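Local structure of mevalonate kinase (Methanocaldococcus jannaschii, 1VIS) at residues A[12-17]-A[272-277]; A[220-225]-A[243-248]. The protein catalyses the ATP-dependent phosphorylation of (R)-mevalonate to (R)-5-phosphomevalonate, a step of the mevalonate pathway that supplies isoprenoid precursors for archaeal membrane lipids. All blocks are in the same frame, centred on the assembly; numbering follows the deposited sequence.

Contact 1: A[12-17]-A[272-277]; sequences ILFGEH and GAKLTG
A buried salt bridge between E16 and K274 ties the turn that follows strand 3-14 to strand 272-276. The two side chains approach from opposite directions, and the ammonium meets both carboxylate oxygens: NZ of K274 lies 2.8 Å from OE1 of E16 and makes a weak hydrogen bond to OE2. The lysine reaches this spot by a chain bent at its far end (chi3 -78°, chi4 -63°), which turns NZ back over its own strand to donate to O of L275 at 2.8 Å. A weak bond from NZ to O of L13 adds another acceptor, so the charge is held among one carboxylate and two carbonyls.

Backbone groups complete the polar network. N of G277 donates to OE1 of E16 over 3.0 Å, meeting that oxygen's anti lone pair (N-H...O angle 155°), so that one oxygen serves both the lysine and an amide. On strand 3-14 itself, O of I12 accepts a bond from OG1 of T276 at 3.1 Å, in the carbonyl plane and on a lone pair. Were the glutamate replaced by an alanine, the ammonium of K274 would probably lose its countercharge and the amide of G277 this acceptor.

Apolar contact is slight: CD of K274 lies 4.2 Å from CD1 of F14, obliquely to the ring. Strand 3-14 ends in a classic beta bulge, where L13 and F14 both pair with I26 of strand 24-40. The contact joins the N-terminal and C-terminal parts of the GHMP kinase fold beside what is probably the catalytic cleft, with T276 near L111 of the predicted ATP-binding loop and I12 near D157, the inferred proton acceptor.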
# COMPACT_ATOMS: atom_id res chain seq x y z
N ILE A 12 -2.44 5.12 3.73
CA ILE A 12 -3.51 5.45 4.66
C ILE A 12 -3.42 6.94 4.95
O ILE A 12 -2.38 7.45 5.36
CB ILE A 12 -3.39 4.65 5.98
CG1 ILE A 12 -3.77 3.19 5.71
CG2 ILE A 12 -4.31 5.24 7.06
CD1 ILE A 12 -3.00 2.19 6.53
N LEU A 13 -4.52 7.64 4.71
CA LEU A 13 -4.60 9.07 4.93
C LEU A 13 -4.91 9.38 6.39
O LEU A 13 -4.40 10.35 6.93
CB LEU A 13 -5.69 9.67 4.03
CG LEU A 13 -5.44 9.59 2.52
CD1 LEU A 13 -6.71 9.96 1.77
CD2 LEU A 13 -4.31 10.53 2.14
N PHE A 14 -5.73 8.54 7.02
CA PHE A 14 -6.13 8.70 8.41
C PHE A 14 -6.63 7.35 8.92
O PHE A 14 -7.21 6.57 8.15
CB PHE A 14 -7.31 9.66 8.56
CG PHE A 14 -7.09 11.01 7.97
CD1 PHE A 14 -6.24 11.93 8.58
CD2 PHE A 14 -7.75 11.38 6.80
CE1 PHE A 14 -6.04 13.19 8.03
CE2 PHE A 14 -7.56 12.64 6.24
CZ PHE A 14 -6.71 13.54 6.85
N GLY A 15 -6.43 7.09 10.21
CA GLY A 15 -6.91 5.86 10.79
C GLY A 15 -5.90 4.77 11.09
O GLY A 15 -6.26 3.74 11.67
N GLU A 16 -4.65 4.98 10.71
CA GLU A 16 -3.58 4.01 10.93
C GLU A 16 -3.80 2.84 11.90
O GLU A 16 -3.88 1.69 11.48
CB GLU A 16 -2.31 4.75 11.37
CG GLU A 16 -1.40 5.15 10.24
CD GLU A 16 -1.91 6.34 9.46
OE1 GLU A 16 -1.34 6.62 8.39
OE2 GLU A 16 -2.87 6.99 9.93
N HIS A 17 -3.89 3.12 13.19
CA HIS A 17 -4.05 2.05 14.17
C HIS A 17 -5.46 1.85 14.72
O HIS A 17 -5.79 0.76 15.19
CB HIS A 17 -3.07 2.25 15.33
CG HIS A 17 -1.68 1.76 15.04
ND1 HIS A 17 -1.39 0.42 14.88
CD2 HIS A 17 -0.51 2.43 14.88
CE1 HIS A 17 -0.10 0.29 14.62
NE2 HIS A 17 0.46 1.49 14.62
N GLY A 272 0.70 20.55 5.37
CA GLY A 272 0.57 19.72 6.55
C GLY A 272 1.22 18.39 6.23
O GLY A 272 1.53 18.10 5.08
N ALA A 273 1.42 17.56 7.25
CA ALA A 273 2.05 16.28 7.01
C ALA A 273 1.79 15.31 8.15
O ALA A 273 1.47 15.71 9.26
CB ALA A 273 3.55 16.49 6.83
N LYS A 274 1.91 14.02 7.86
CA LYS A 274 1.70 12.98 8.87
C LYS A 274 2.31 11.67 8.41
O LYS A 274 2.37 11.39 7.21
CB LYS A 274 0.20 12.78 9.14
CG LYS A 274 -0.55 12.11 7.99
CD LYS A 274 -2.01 11.85 8.35
CE LYS A 274 -2.18 10.64 9.26
NZ LYS A 274 -1.74 9.40 8.56
N LEU A 275 2.77 10.86 9.35
CA LEU A 275 3.34 9.57 9.00
C LEU A 275 2.19 8.70 8.50
O LEU A 275 1.03 9.02 8.73
CB LEU A 275 4.03 8.93 10.22
CG LEU A 275 3.18 8.25 11.31
CD1 LEU A 275 2.76 6.87 10.84
CD2 LEU A 275 3.98 8.14 12.60
N THR A 276 2.52 7.61 7.82
CA THR A 276 1.51 6.71 7.27
C THR A 276 1.79 5.24 7.61
O THR A 276 2.90 4.75 7.38
CB THR A 276 1.41 6.85 5.74
OG1 THR A 276 0.38 5.99 5.25
CG2 THR A 276 2.74 6.47 5.08
N GLY A 277 0.77 4.56 8.14
CA GLY A 277 0.91 3.16 8.50
C GLY A 277 1.38 2.97 9.93
O GLY A 277 1.32 3.91 10.72

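Contact 2: A[220-225]-A[243-248]; sequences KEIDKV and TKNHEL
L248 packs against I222 where helices 215-230 and 235-249 run antiparallel, their local axes 9.9 Å apart at an angle of 169°. The tight part centres on CD1 of L248, which lies 3.5 Å from CG1 of I222, the two side chains running alongside each other, head to tail. With CG1 anti to its carbonyl carbon (chi1 -75°), the isoleucine presents this branch to both CD1 and CB of the leucine. V225 lies one turn further along its helix, and its CG2 touches the same CD1 at 4.2 Å. The amide of N245 crosses I222 at a slant, its ND2 4.1 Å from CG1 of I222 in a van der Waals contact. This is an antiparallel helix pair in the C-terminal part of the GHMP kinase fold, its two helices following one another in the chain.

Toward solvent the packing is looser. The aliphatic chain of exposed K244 extends past V225, with CD of the lysine 4.3 Å from CG2 of the valine. Nearby, CB of E221 rests 4.1 Å from CD1 of L248, while its carboxylate stays apart from the lysine: OE2 of E221 and NZ of K244 are 5.4 Å apart, so any attraction between these opposite charges is probably long-range.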
# COMPACT_ATOMS: atom_id res chain seq x y z
N LYS A 220 -10.86 8.04 19.26
CA LYS A 220 -12.08 8.84 19.11
C LYS A 220 -11.77 10.19 18.49
O LYS A 220 -12.53 10.69 17.65
CB LYS A 220 -12.77 9.05 20.47
CG LYS A 220 -13.18 7.78 21.19
CD LYS A 220 -13.83 8.12 22.53
CE LYS A 220 -13.78 6.96 23.50
NZ LYS A 220 -14.43 5.73 22.95
N GLU A 221 -10.66 10.79 18.93
CA GLU A 221 -10.25 12.08 18.39
C GLU A 221 -9.82 11.84 16.95
O GLU A 221 -10.05 12.67 16.07
CB GLU A 221 -9.11 12.68 19.21
CG GLU A 221 -9.53 13.24 20.58
CD GLU A 221 -10.67 14.26 20.50
OE1 GLU A 221 -11.84 13.88 20.80
OE2 GLU A 221 -10.41 15.43 20.14
N ILE A 222 -9.21 10.68 16.73
CA ILE A 222 -8.77 10.29 15.40
C ILE A 222 -9.98 10.14 14.45
O ILE A 222 -9.90 10.47 13.27
CB ILE A 222 -7.98 8.96 15.45
CG1 ILE A 222 -6.58 9.21 16.01
CG2 ILE A 222 -7.89 8.33 14.06
CD1 ILE A 222 -5.68 7.97 16.05
N ASP A 223 -11.09 9.64 14.98
CA ASP A 223 -12.28 9.43 14.17
C ASP A 223 -13.01 10.75 13.89
O ASP A 223 -13.63 10.91 12.84
CB ASP A 223 -13.21 8.43 14.86
CG ASP A 223 -14.29 7.90 13.93
OD1 ASP A 223 -15.24 8.65 13.62
OD2 ASP A 223 -14.19 6.73 13.50
N LYS A 224 -12.92 11.69 14.84
CA LYS A 224 -13.56 12.99 14.68
C LYS A 224 -12.81 13.79 13.61
O LYS A 224 -13.37 14.69 12.97
CB LYS A 224 -13.55 13.77 16.00
CG LYS A 224 -14.52 13.23 17.05
CD LYS A 224 -14.53 14.10 18.29
CE LYS A 224 -15.59 13.62 19.29
NZ LYS A 224 -15.58 14.40 20.56
N VAL A 225 -11.53 13.45 13.44
CA VAL A 225 -10.67 14.10 12.45
C VAL A 225 -11.08 13.63 11.06
O VAL A 225 -10.95 14.37 10.08
CB VAL A 225 -9.19 13.71 12.70
CG1 VAL A 225 -8.31 14.14 11.50
CG2 VAL A 225 -8.71 14.38 13.99
N THR A 243 -1.82 16.95 9.98
CA THR A 243 -0.86 17.22 11.03
C THR A 243 -1.39 16.88 12.41
O THR A 243 -0.64 16.48 13.29
CB THR A 243 -0.48 18.69 11.04
OG1 THR A 243 0.04 19.05 9.76
CG2 THR A 243 0.55 18.95 12.13
N LYS A 244 -2.70 17.07 12.58
CA LYS A 244 -3.35 16.81 13.85
C LYS A 244 -3.40 15.30 14.09
O LYS A 244 -3.14 14.83 15.20
CB LYS A 244 -4.76 17.41 13.82
CG LYS A 244 -5.46 17.43 15.17
CD LYS A 244 -6.82 18.09 15.03
CE LYS A 244 -7.64 18.02 16.31
NZ LYS A 244 -8.98 18.64 16.10
N ASN A 245 -3.73 14.54 13.04
CA ASN A 245 -3.79 13.10 13.16
C ASN A 245 -2.39 12.63 13.53
O ASN A 245 -2.21 11.71 14.32
CB ASN A 245 -4.23 12.46 11.85
CG ASN A 245 -4.46 10.94 11.96
OD1 ASN A 245 -5.02 10.33 11.05
ND2 ASN A 245 -4.01 10.34 13.06
N HIS A 246 -1.39 13.29 12.95
CA HIS A 246 -0.02 12.91 13.25
C HIS A 246 0.29 13.11 14.73
O HIS A 246 0.95 12.28 15.34
CB HIS A 246 0.98 13.73 12.42
CG HIS A 246 2.40 13.38 12.72
ND1 HIS A 246 2.96 12.18 12.36
CD2 HIS A 246 3.34 14.03 13.45
CE1 HIS A 246 4.19 12.10 12.85
NE2 HIS A 246 4.44 13.21 13.52
N GLU A 247 -0.17 14.23 15.29
CA GLU A 247 0.07 14.54 16.69
C GLU A 247 -0.57 13.49 17.58
O GLU A 247 -0.11 13.24 18.70
CB GLU A 247 -0.50 15.92 17.05
CG GLU A 247 0.20 17.09 16.38
CD GLU A 247 1.68 17.14 16.69
OE1 GLU A 247 2.03 17.33 17.87
OE2 GLU A 247 2.49 16.98 15.75
N LEU A 248 -1.63 12.87 17.07
CA LEU A 248 -2.32 11.83 17.81
C LEU A 248 -1.50 10.56 17.75
O LEU A 248 -1.23 9.93 18.77
CB LEU A 248 -3.71 11.61 17.23
CG LEU A 248 -4.62 12.83 17.39
CD1 LEU A 248 -5.92 12.64 16.61
CD2 LEU A 248 -4.89 13.04 18.87

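Helix 235-249 brings the two contacts together: through segment 243-248 it packs on helix 215-230 in contact 2, and it also lies against both segments of contact 1. OG1 of T243 and ND1 of H246 probably hydrogen-bond to the backbone N atoms of A273 and L275, while N245 touches F14, E16 and K274 as well as I222. Contact 1 is buried and polar, with a salt bridge and hydrogen bonds between distant parts of the chain near the predicted ATP-binding loop. Contact 2, farther from the chain's centre and away from the annotated sites, is only partly buried and joins neighbouring helices through apolar side chains.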